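Local coordinates for protein magnesium transporter, putative (Shewanella oneidensis MR-1, PDB 3KXR) that is probably a membrane transporter for magnesium or similar cations, of which this chain supplies part of the intracellular N domain and the paired CBS domains, at residues D89-V94 against E116-L121. Residues are numbered along the deposited sequence; the frame is centred on the assembly and turned at random.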
loop_
_atom_site.group_PDB
_atom_site.type_symbol
_atom_site.label_atom_id
_atom_site.label_comp_id
_atom_site.label_asym_id
_atom_site.label_seq_id
_atom_site.Cartn_x
_atom_site.Cartn_y
_atom_site.Cartn_z
ATOM N N ASP A 89 -20.829 9.254 -19.481
ATOM C CA ASP A 89 -22.278 9.265 -19.445
ATOM C C ASP A 89 -22.905 7.917 -19.762
ATOM O O ASP A 89 -24.061 7.854 -20.145
ATOM C CB ASP A 89 -22.815 10.357 -20.362
ATOM C CG ASP A 89 -22.724 9.972 -21.791
ATOM O OD1 ASP A 89 -22.027 8.952 -22.089
ATOM O OD2 ASP A 89 -23.381 10.662 -22.603
ATOM N N ASN A 90 -22.136 6.849 -19.563
ATOM C CA ASN A 90 -22.606 5.495 -19.750
ATOM C C ASN A 90 -22.185 4.663 -18.571
ATOM O O ASN A 90 -21.258 4.997 -17.843
ATOM C CB ASN A 90 -22.047 4.895 -21.044
ATOM C CG ASN A 90 -22.704 5.452 -22.253
ATOM O OD1 ASN A 90 -23.809 5.966 -22.178
ATOM N ND2 ASN A 90 -22.042 5.371 -23.383
ATOM N N LEU A 91 -22.859 3.541 -18.410
ATOM C CA LEU A 91 -22.547 2.629 -17.324
ATOM C C LEU A 91 -22.594 1.198 -17.871
ATOM O O LEU A 91 -23.447 0.865 -18.701
ATOM C CB LEU A 91 -23.531 2.895 -16.199
ATOM C CG LEU A 91 -23.508 2.145 -14.887
ATOM C CD1 LEU A 91 -24.157 3.016 -13.807
ATOM C CD2 LEU A 91 -24.280 0.874 -15.109
ATOM N N PHE A 92 -21.642 0.383 -17.456
ATOM C CA PHE A 92 -21.449 -0.915 -18.063
ATOM C C PHE A 92 -21.970 -2.019 -17.174
ATOM O O PHE A 92 -21.790 -1.962 -15.963
ATOM C CB PHE A 92 -19.963 -1.102 -18.371
ATOM C CG PHE A 92 -19.412 0.009 -19.190
ATOM C CD1 PHE A 92 -20.054 0.406 -20.357
ATOM C CD2 PHE A 92 -18.296 0.717 -18.781
ATOM C CE1 PHE A 92 -19.562 1.469 -21.112
ATOM C CE2 PHE A 92 -17.798 1.789 -19.544
ATOM C CZ PHE A 92 -18.442 2.160 -20.701
ATOM N N ILE A 93 -22.631 -3.005 -17.772
ATOM C CA ILE A 93 -23.226 -4.104 -17.024
ATOM C C ILE A 93 -22.464 -5.355 -17.297
ATOM O O ILE A 93 -22.206 -5.688 -18.466
ATOM C CB ILE A 93 -24.697 -4.345 -17.416
ATOM C CG1 ILE A 93 -25.491 -3.061 -17.261
ATOM C CG2 ILE A 93 -25.340 -5.456 -16.575
ATOM C CD1 ILE A 93 -25.460 -2.459 -15.885
ATOM N N VAL A 94 -22.110 -6.067 -16.229
ATOM C CA VAL A 94 -21.392 -7.324 -16.359
ATOM C C VAL A 94 -22.151 -8.437 -15.645
ATOM O O VAL A 94 -22.936 -8.188 -14.720
ATOM C CB VAL A 94 -19.954 -7.220 -15.752
ATOM C CG1 VAL A 94 -19.099 -6.220 -16.559
ATOM C CG2 VAL A 94 -20.006 -6.854 -14.276
ATOM N N GLU A 116 -36.600 -1.227 -12.165
ATOM C CA GLU A 116 -36.337 -2.011 -13.381
ATOM C C GLU A 116 -34.914 -2.530 -13.459
ATOM O O GLU A 116 -33.969 -1.778 -13.250
ATOM C CB GLU A 116 -36.587 -1.188 -14.641
ATOM C CG GLU A 116 -38.033 -0.724 -14.796
ATOM C CD GLU A 116 -38.340 -0.070 -16.159
ATOM O OE1 GLU A 116 -38.084 -0.725 -17.189
ATOM O OE2 GLU A 116 -38.880 1.074 -16.173
ATOM N N PRO A 117 -34.746 -3.820 -13.775
ATOM C CA PRO A 117 -33.391 -4.328 -13.902
ATOM C C PRO A 117 -32.643 -3.728 -15.104
ATOM O O PRO A 117 -33.193 -3.573 -16.203
ATOM C CB PRO A 117 -33.584 -5.821 -14.071
ATOM C CG PRO A 117 -35.000 -6.080 -13.599
ATOM C CD PRO A 117 -35.744 -4.872 -13.984
ATOM N N LEU A 118 -31.394 -3.373 -14.867
ATOM C CA LEU A 118 -30.588 -2.796 -15.900
ATOM C C LEU A 118 -30.401 -3.783 -17.034
ATOM O O LEU A 118 -30.332 -3.387 -18.207
ATOM C CB LEU A 118 -29.233 -2.407 -15.320
ATOM C CG LEU A 118 -29.342 -1.293 -14.302
ATOM C CD1 LEU A 118 -27.991 -1.067 -13.654
ATOM C CD2 LEU A 118 -29.921 -0.052 -15.027
ATOM N N ILE A 119 -30.345 -5.074 -16.708
ATOM C CA ILE A 119 -30.127 -6.047 -17.755
ATOM C C ILE A 119 -31.259 -5.985 -18.799
ATOM O O ILE A 119 -31.075 -6.396 -19.943
ATOM C CB ILE A 119 -29.875 -7.465 -17.196
ATOM C CG1 ILE A 119 -29.411 -8.387 -18.333
ATOM C CG2 ILE A 119 -31.102 -8.018 -16.535
ATOM C CD1 ILE A 119 -28.831 -9.787 -17.904
ATOM N N SER A 120 -32.419 -5.449 -18.437
ATOM C CA SER A 120 -33.515 -5.312 -19.395
ATOM C C SER A 120 -33.481 -4.011 -20.208
ATOM O O SER A 120 -34.329 -3.806 -21.057
ATOM C CB SER A 120 -34.884 -5.407 -18.682
ATOM O OG SER A 120 -35.114 -4.295 -17.826
ATOM N N LEU A 121 -32.511 -3.141 -19.967
ATOM C CA LEU A 121 -32.484 -1.851 -20.633
ATOM C C LEU A 121 -31.165 -1.602 -21.359
ATOM O O LEU A 121 -30.742 -0.464 -21.484
ATOM C CB LEU A 121 -32.686 -0.772 -19.587
ATOM C CG LEU A 121 -33.957 -0.894 -18.733
ATOM C CD1 LEU A 121 -33.795 0.030 -17.549
ATOM C CD2 LEU A 121 -35.230 -0.588 -19.540
#
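The central strand 90-94 of the three-stranded sheet in the first CBS module meets the short 3-10 turn 118-120, part of the connection that runs on toward strand 129-130 of the second module, and the two are joined by aliphatic packing alone. Leu118 carries the contact. Its CD1 methyl comes within 3.6 Å of Ile93 CD1, and its CB lies 3.8 Å from that same methyl, so the far end of the isoleucine is set against both the root and one branch of the leucine. The two side chains cross at about a right angle. In Ile93 the CG1 branch stands anti to the carbonyl carbon (chi1 -55°), and it is this branch, through CD1, that makes the touch. Leu91, two residues earlier on the same face of the strand, adds a looser approach, its CD2 standing 4.4 Å from Leu118 CD1. No hydrogen bond links the segments; the closest pair of CA atoms, those of Ile93 and Ile119, is still 7.2 Å apart.

The turn is held from within. Ser120 OG donates to Pro117 O at 2.6 Å, lying in the carbonyl plane with a C=O...donor angle of 147°. The same oxygen also accepts from Ser120 N, and Leu121 N bonds to Leu118 O. These bonds close the turn and are consistent with a defined backbone from which Leu118 points toward the strand. Beyond the two segments, Leu118 also rests on Leu67 of the neighbouring parallel strand and on Ala71, and Leu91 packs on Phe79 and Phe80 of helix 73-82. Leu118 of the connecting turn is thus packed against the helix-covered apolar face of a CBS-domain sheet.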